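Local coordinates for protein Two-component system sensor histidine kinase (Bacteroides thetaiotaomicron, PDB 3OTT) that probably senses saccharides outside the cell, as the extracellular part of a membrane histidine kinase that is predicted to pass phosphate from ATP to a histidine, at residues S22-F27 against W293-G299; F229-K235 against G248-Y254. All coordinates share one frame; numbering follows the deposited sequence.

Contact 1: S22-F27 against W293-G299; sequences SVVSCF and WLGTDYG
Phe27 leans across to Trp293 and Gly295, and its side chain can be followed atom by atom. From CB, which is directed at 293-299, the first torsion places CG anti to the carbonyl carbon (chi1 -60°). CG, CD1 and CD2 then lie about equally far from Trp293 CB, which sits 3.6 Å from the ring centroid of Phe27 and only 7° off its normal: a CH-pi contact over the face. Further out the branches differ. Phe27 CE2 comes within 4.1 Å of Trp293 CE3, the two rings being oblique, whereas Phe27 CE1 brings the ring edge to Gly295 N at 3.6 Å. At the tip, Phe27 CZ is 3.7 Å from Trp293 CB. The indole NH turns elsewhere, bonding to Asp287. Beyond the ring, Val24 CG1 lies against Gly295 CA, where a CB would clash. Backbone bonds fix the other end: Val24 N gives to Thr296 O (3.0 Å), and Gly299 N reaches Ser22 O (2.7 Å) in the carbonyl plane. Strands 24-27 and 293-296 are roughly antiparallel (N-to-C directions 152° apart) but belong to different sheets, packed by side chains as expected between the first and seventh blades of the N-terminal seven-bladed beta-propeller.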
loop_
_atom_site.group_PDB
_atom_site.type_symbol
_atom_site.label_atom_id
_atom_site.label_comp_id
_atom_site.label_asym_id
_atom_site.label_seq_id
_atom_site.Cartn_x
_atom_site.Cartn_y
_atom_site.Cartn_z
ATOM N N SER B 22 40.583 0.066 5.690
ATOM C CA SER B 22 40.399 1.503 5.735
ATOM C C SER B 22 39.554 1.974 4.584
ATOM O O SER B 22 38.994 3.057 4.682
ATOM C CB SER B 22 41.725 2.244 5.817
ATOM O OG SER B 22 42.584 1.863 4.765
ATOM N N VAL B 23 39.420 1.134 3.542
ATOM C CA VAL B 23 38.566 1.405 2.371
ATOM C C VAL B 23 37.152 0.802 2.460
ATOM O O VAL B 23 36.985 -0.421 2.529
ATOM C CB VAL B 23 39.242 0.957 1.010
ATOM C CG1 VAL B 23 38.417 1.387 -0.153
ATOM C CG2 VAL B 23 40.639 1.564 0.840
ATOM N N VAL B 24 36.120 1.649 2.394
ATOM C CA VAL B 24 34.747 1.161 2.454
ATOM C C VAL B 24 34.109 1.236 1.090
ATOM O O VAL B 24 34.081 2.301 0.473
ATOM C CB VAL B 24 33.951 1.940 3.498
ATOM C CG1 VAL B 24 32.443 1.703 3.389
ATOM C CG2 VAL B 24 34.442 1.605 4.860
ATOM N N SER B 25 33.534 0.157 0.604
ATOM C CA SER B 25 33.056 0.224 -0.758
ATOM C C SER B 25 31.528 0.153 -0.894
ATOM O O SER B 25 31.043 0.338 -1.995
ATOM C CB SER B 25 33.659 -0.935 -1.526
ATOM O OG SER B 25 33.188 -2.108 -0.857
ATOM N N CYS B 26 30.812 -0.233 0.186
ATOM C CA CYS B 26 29.367 -0.336 0.192
ATOM C C CYS B 26 28.799 -0.495 1.599
ATOM O O CYS B 26 29.529 -0.844 2.533
ATOM C CB CYS B 26 28.893 -1.519 -0.633
ATOM S SG CYS B 26 29.634 -3.052 -0.161
ATOM N N PHE B 27 27.485 -0.288 1.700
ATOM C CA PHE B 27 26.736 -0.362 2.958
ATOM C C PHE B 27 25.472 -1.095 2.641
ATOM O O PHE B 27 24.929 -0.921 1.544
ATOM C CB PHE B 27 26.298 1.002 3.509
ATOM C CG PHE B 27 27.414 1.940 3.800
ATOM C CD1 PHE B 27 27.909 2.780 2.807
ATOM C CD2 PHE B 27 27.989 1.983 5.058
ATOM C CE1 PHE B 27 28.931 3.671 3.072
ATOM C CE2 PHE B 27 29.040 2.843 5.305
ATOM C CZ PHE B 27 29.503 3.696 4.350
ATOM N N TRP B 293 25.527 7.860 4.674
ATOM C CA TRP B 293 26.734 7.149 4.992
ATOM C C TRP B 293 27.655 7.338 3.790
ATOM O O TRP B 293 27.259 7.026 2.677
ATOM C CB TRP B 293 26.416 5.614 5.202
ATOM C CG TRP B 293 25.487 5.398 6.378
ATOM C CD1 TRP B 293 24.130 5.573 6.415
ATOM C CD2 TRP B 293 25.889 5.086 7.724
ATOM N NE1 TRP B 293 23.657 5.366 7.684
ATOM C CE2 TRP B 293 24.721 5.067 8.510
ATOM C CE3 TRP B 293 27.124 4.798 8.323
ATOM C CZ2 TRP B 293 24.744 4.724 9.872
ATOM C CZ3 TRP B 293 27.168 4.502 9.682
ATOM C CH2 TRP B 293 25.983 4.445 10.441
ATOM N N LEU B 294 28.874 7.809 4.016
ATOM C CA LEU B 294 29.883 7.964 2.932
ATOM C C LEU B 294 31.051 7.061 3.223
ATOM O O LEU B 294 31.707 7.177 4.275
ATOM C CB LEU B 294 30.412 9.415 2.815
ATOM C CG LEU B 294 29.315 10.474 2.914
ATOM C CD1 LEU B 294 29.905 11.836 3.340
ATOM C CD2 LEU B 294 28.666 10.579 1.514
ATOM N N GLY B 295 31.318 6.178 2.265
ATOM C CA GLY B 295 32.426 5.238 2.345
ATOM C C GLY B 295 33.539 5.699 1.426
ATOM O O GLY B 295 33.338 5.869 0.165
ATOM N N THR B 296 34.716 5.834 2.036
ATOM C CA THR B 296 35.781 6.521 1.436
ATOM C C THR B 296 37.026 5.652 1.472
ATOM O O THR B 296 37.015 4.511 1.944
ATOM C CB THR B 296 36.065 7.837 2.144
ATOM O OG1 THR B 296 36.789 7.542 3.332
ATOM C CG2 THR B 296 34.780 8.585 2.547
ATOM N N ASP B 297 38.088 6.211 0.895
ATOM C CA ASP B 297 39.350 5.591 0.842
ATOM C C ASP B 297 40.015 5.599 2.224
ATOM O O ASP B 297 41.019 4.952 2.397
ATOM C CB ASP B 297 40.250 6.349 -0.153
ATOM C CG ASP B 297 41.081 5.416 -0.984
ATOM O OD1 ASP B 297 40.527 4.410 -1.460
ATOM O OD2 ASP B 297 42.285 5.685 -1.158
ATOM N N TYR B 298 39.422 6.282 3.209
ATOM C CA TYR B 298 39.900 6.178 4.568
ATOM C C TYR B 298 38.776 6.386 5.604
ATOM O O TYR B 298 38.559 7.507 6.092
ATOM C CB TYR B 298 41.131 7.074 4.783
ATOM C CG TYR B 298 41.761 6.976 6.184
ATOM C CD1 TYR B 298 42.435 5.834 6.597
ATOM C CD2 TYR B 298 41.655 8.040 7.088
ATOM C CE1 TYR B 298 42.965 5.746 7.884
ATOM C CE2 TYR B 298 42.209 7.975 8.344
ATOM C CZ TYR B 298 42.853 6.831 8.733
ATOM O OH TYR B 298 43.382 6.790 9.979
ATOM N N GLY B 299 38.079 5.310 5.966
ATOM C CA GLY B 299 36.992 5.402 6.945
ATOM C C GLY B 299 35.633 5.814 6.355
ATOM O O GLY B 299 35.452 5.909 5.123
#

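Contact 2: F229-K235 against G248-Y254; sequences FHNNSIK and GTDNGLY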
loop_
_atom_site.group_PDB
_atom_site.type_symbol
_atom_site.label_atom_id
_atom_site.label_comp_id
_atom_site.label_asym_id
_atom_site.label_seq_id
_atom_site.Cartn_x
_atom_site.Cartn_y
_atom_site.Cartn_z
ATOM N N PHE B 229 33.098 18.093 -15.031
ATOM C CA PHE B 229 34.094 18.226 -13.986
ATOM C C PHE B 229 35.314 17.533 -14.547
ATOM O O PHE B 229 35.546 16.355 -14.234
ATOM C CB PHE B 229 33.679 17.384 -12.783
ATOM C CG PHE B 229 32.469 17.888 -12.018
ATOM C CD1 PHE B 229 32.143 19.244 -11.948
ATOM C CD2 PHE B 229 31.715 17.000 -11.269
ATOM C CE1 PHE B 229 31.037 19.704 -11.188
ATOM C CE2 PHE B 229 30.610 17.448 -10.505
ATOM C CZ PHE B 229 30.277 18.816 -10.475
ATOM N N HIS B 230 36.067 18.208 -15.385
ATOM C CA HIS B 230 37.293 17.652 -15.987
ATOM C C HIS B 230 38.273 17.082 -14.958
ATOM O O HIS B 230 38.405 17.652 -13.844
ATOM C CB HIS B 230 37.990 18.782 -16.708
ATOM C CG HIS B 230 39.214 18.368 -17.434
ATOM N ND1 HIS B 230 40.397 19.069 -17.338
ATOM C CD2 HIS B 230 39.450 17.325 -18.269
ATOM C CE1 HIS B 230 41.305 18.484 -18.098
ATOM N NE2 HIS B 230 40.756 17.423 -18.670
ATOM N N ASN B 231 38.970 15.991 -15.305
ATOM C CA ASN B 231 39.894 15.294 -14.348
ATOM C C ASN B 231 39.229 14.860 -13.006
ATOM O O ASN B 231 39.926 14.554 -12.016
ATOM C CB ASN B 231 41.166 16.113 -14.034
ATOM C CG ASN B 231 42.107 16.280 -15.254
ATOM O OD1 ASN B 231 42.135 15.440 -16.179
ATOM N ND2 ASN B 231 42.871 17.371 -15.256
ATOM N N ASN B 232 37.901 14.835 -12.961
ATOM C CA ASN B 232 37.214 14.268 -11.791
ATOM C C ASN B 232 36.316 13.154 -12.324
ATOM O O ASN B 232 35.959 13.166 -13.485
ATOM C CB ASN B 232 36.430 15.357 -11.055
ATOM C CG ASN B 232 36.246 15.074 -9.527
ATOM O OD1 ASN B 232 36.577 13.972 -9.000
ATOM N ND2 ASN B 232 35.699 16.083 -8.815
ATOM N N SER B 233 36.041 12.128 -11.556
ATOM C CA SER B 233 35.072 11.142 -12.011
ATOM C C SER B 233 34.033 10.960 -10.931
ATOM O O SER B 233 34.321 11.094 -9.743
ATOM C CB SER B 233 35.725 9.804 -12.307
ATOM O OG SER B 233 36.546 9.471 -11.221
ATOM N N ILE B 234 32.809 10.699 -11.356
ATOM C CA ILE B 234 31.767 10.413 -10.444
ATOM C C ILE B 234 31.804 8.931 -10.139
ATOM O O ILE B 234 31.675 8.106 -11.052
ATOM C CB ILE B 234 30.429 10.751 -11.029
ATOM C CG1 ILE B 234 30.380 12.224 -11.425
ATOM C CG2 ILE B 234 29.293 10.437 -10.011
ATOM C CD1 ILE B 234 30.080 13.086 -10.346
ATOM N N LYS B 235 31.973 8.592 -8.865
ATOM C CA LYS B 235 32.075 7.186 -8.419
ATOM C C LYS B 235 30.804 6.649 -7.772
ATOM O O LYS B 235 30.582 5.438 -7.717
ATOM C CB LYS B 235 33.215 7.046 -7.410
ATOM C CG LYS B 235 34.493 7.673 -7.878
ATOM C CD LYS B 235 35.719 7.116 -7.154
ATOM C CE LYS B 235 37.007 7.232 -8.016
ATOM N NZ LYS B 235 36.873 6.779 -9.485
ATOM N N GLY B 248 29.453 11.390 -5.348
ATOM C CA GLY B 248 30.760 11.111 -4.732
ATOM C C GLY B 248 31.829 11.011 -5.788
ATOM O O GLY B 248 31.681 10.305 -6.789
ATOM N N THR B 249 32.914 11.760 -5.600
ATOM C CA THR B 249 33.937 11.838 -6.620
ATOM C C THR B 249 35.248 11.378 -6.023
ATOM O O THR B 249 35.302 10.972 -4.887
ATOM C CB THR B 249 34.046 13.294 -7.217
ATOM O OG1 THR B 249 34.702 14.163 -6.284
ATOM C CG2 THR B 249 32.645 13.886 -7.542
ATOM N N ASP B 250 36.319 11.507 -6.779
ATOM C CA ASP B 250 37.615 11.466 -6.181
ATOM C C ASP B 250 38.097 12.804 -5.684
ATOM O O ASP B 250 39.243 12.893 -5.250
ATOM C CB ASP B 250 38.680 10.838 -7.076
ATOM C CG ASP B 250 38.486 11.152 -8.473
ATOM O OD1 ASP B 250 38.694 12.318 -8.864
ATOM O OD2 ASP B 250 38.138 10.202 -9.198
ATOM N N ASN B 251 37.254 13.827 -5.685
ATOM C CA ASN B 251 37.685 15.093 -5.043
ATOM C C ASN B 251 36.538 15.635 -4.235
ATOM O O ASN B 251 36.141 16.820 -4.368
ATOM C CB ASN B 251 38.262 16.098 -6.057
ATOM C CG ASN B 251 38.842 17.401 -5.387
ATOM O OD1 ASN B 251 39.531 17.357 -4.352
ATOM N ND2 ASN B 251 38.552 18.579 -6.012
ATOM N N GLY B 252 35.956 14.723 -3.441
ATOM C CA GLY B 252 34.956 15.073 -2.450
ATOM C C GLY B 252 33.544 14.891 -2.952
ATOM O O GLY B 252 33.297 14.249 -3.958
ATOM N N LEU B 253 32.632 15.501 -2.220
ATOM C CA LEU B 253 31.197 15.393 -2.376
ATOM C C LEU B 253 30.569 16.645 -2.992
ATOM O O LEU B 253 30.879 17.756 -2.592
ATOM C CB LEU B 253 30.556 15.160 -0.967
ATOM C CG LEU B 253 29.028 15.036 -0.862
ATOM C CD1 LEU B 253 28.430 13.837 -1.600
ATOM C CD2 LEU B 253 28.677 15.013 0.593
ATOM N N TYR B 254 29.691 16.442 -3.973
ATOM C CA TYR B 254 28.961 17.522 -4.594
ATOM C C TYR B 254 27.509 17.238 -4.334
ATOM O O TYR B 254 27.084 16.069 -4.307
ATOM C CB TYR B 254 29.181 17.591 -6.083
ATOM C CG TYR B 254 30.541 18.128 -6.456
ATOM C CD1 TYR B 254 31.638 17.297 -6.448
ATOM C CD2 TYR B 254 30.727 19.486 -6.824
ATOM C CE1 TYR B 254 32.874 17.749 -6.841
ATOM C CE2 TYR B 254 31.991 19.972 -7.194
ATOM C CZ TYR B 254 33.059 19.076 -7.206
ATOM O OH TYR B 254 34.356 19.452 -7.483
#
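Two first torsions set up the meeting of Asn232 with Thr249: CG of Asn232 stands anti to its own N (chi1 -153°), while OG1 of Thr249 is held between N and the carbonyl carbon (chi1 75°). The side chains cross at about a right angle, with Asn232 OD1 3.2 Å from Thr249 CB. The same amide oxygen accepts a weak, bent bond from Asp250 N. Thr249 OG1 is fixed within its own segment, accepting from Asn251 N (2.6 Å) in an ST turn and bonding to Gly252 O (2.7 Å), which Thr249 N approaches from the opposite face of its carbonyl plane. The methyl CG2 of Thr249 instead meets Ile234 CD1 at 3.9 Å. With an alanine here, both hydroxyl bonds of the turn would go, which is likely to leave Asn251 N without its acceptor and a gap beside Ile234 CD1.

Ser233, Lys235 and Asp250 form a polar cluster. Ser233 OG donates to Asp250 OD2 (2.7 Å) on the syn side, 23° out of the carboxylate plane. Lys235, bent near its end, brings NZ to Ser233 OG and makes a long salt bridge to Asp250 OD2 (3.7 Å). One backbone bond, Lys235 N to Gly248 O, links the strands here. Phe229, ending the preceding blade, reaches across the turn to form a face-to-face stack with Tyr254, centroids 4.4 Å apart; the Tyr254 ring also stacks with His265.

The evidence therefore separates aromatic stacking between blades from the polar contacts of the hairpin 232-239 and 245-249, where the threonine hydroxyl secures the turn and a serine hydroxyl holds the carboxylate. Although the salt bridge is long, the nearby ammonium of Lys235, together with the Ser233 OG donor, would probably favour a charged Asp250.

How the contacts relate
From the N terminus, strand 13-15 leads into 22-27, which starts the first blade. The chain then runs through the following blades before 293-299 returns to it, so contact 1 closes a loop with 265 residues between its segments. Contact 2 is local: 229-235 meets 248-254 after a 12-residue interval, and the whole of it falls within that longer span. Nothing crosses. Contact 1 joins the first blade to the seventh, whose sheet is completed by strand 13-15; contact 2 lies in the sixth blade (232-266) and through Phe229 also ties in the end of the fifth (193-229). Their centres are 15 Å apart and their nearest atoms about 4 Å apart, without touching. Strand 281-286 touches both: its Trp282 meets Val23 and Lys235.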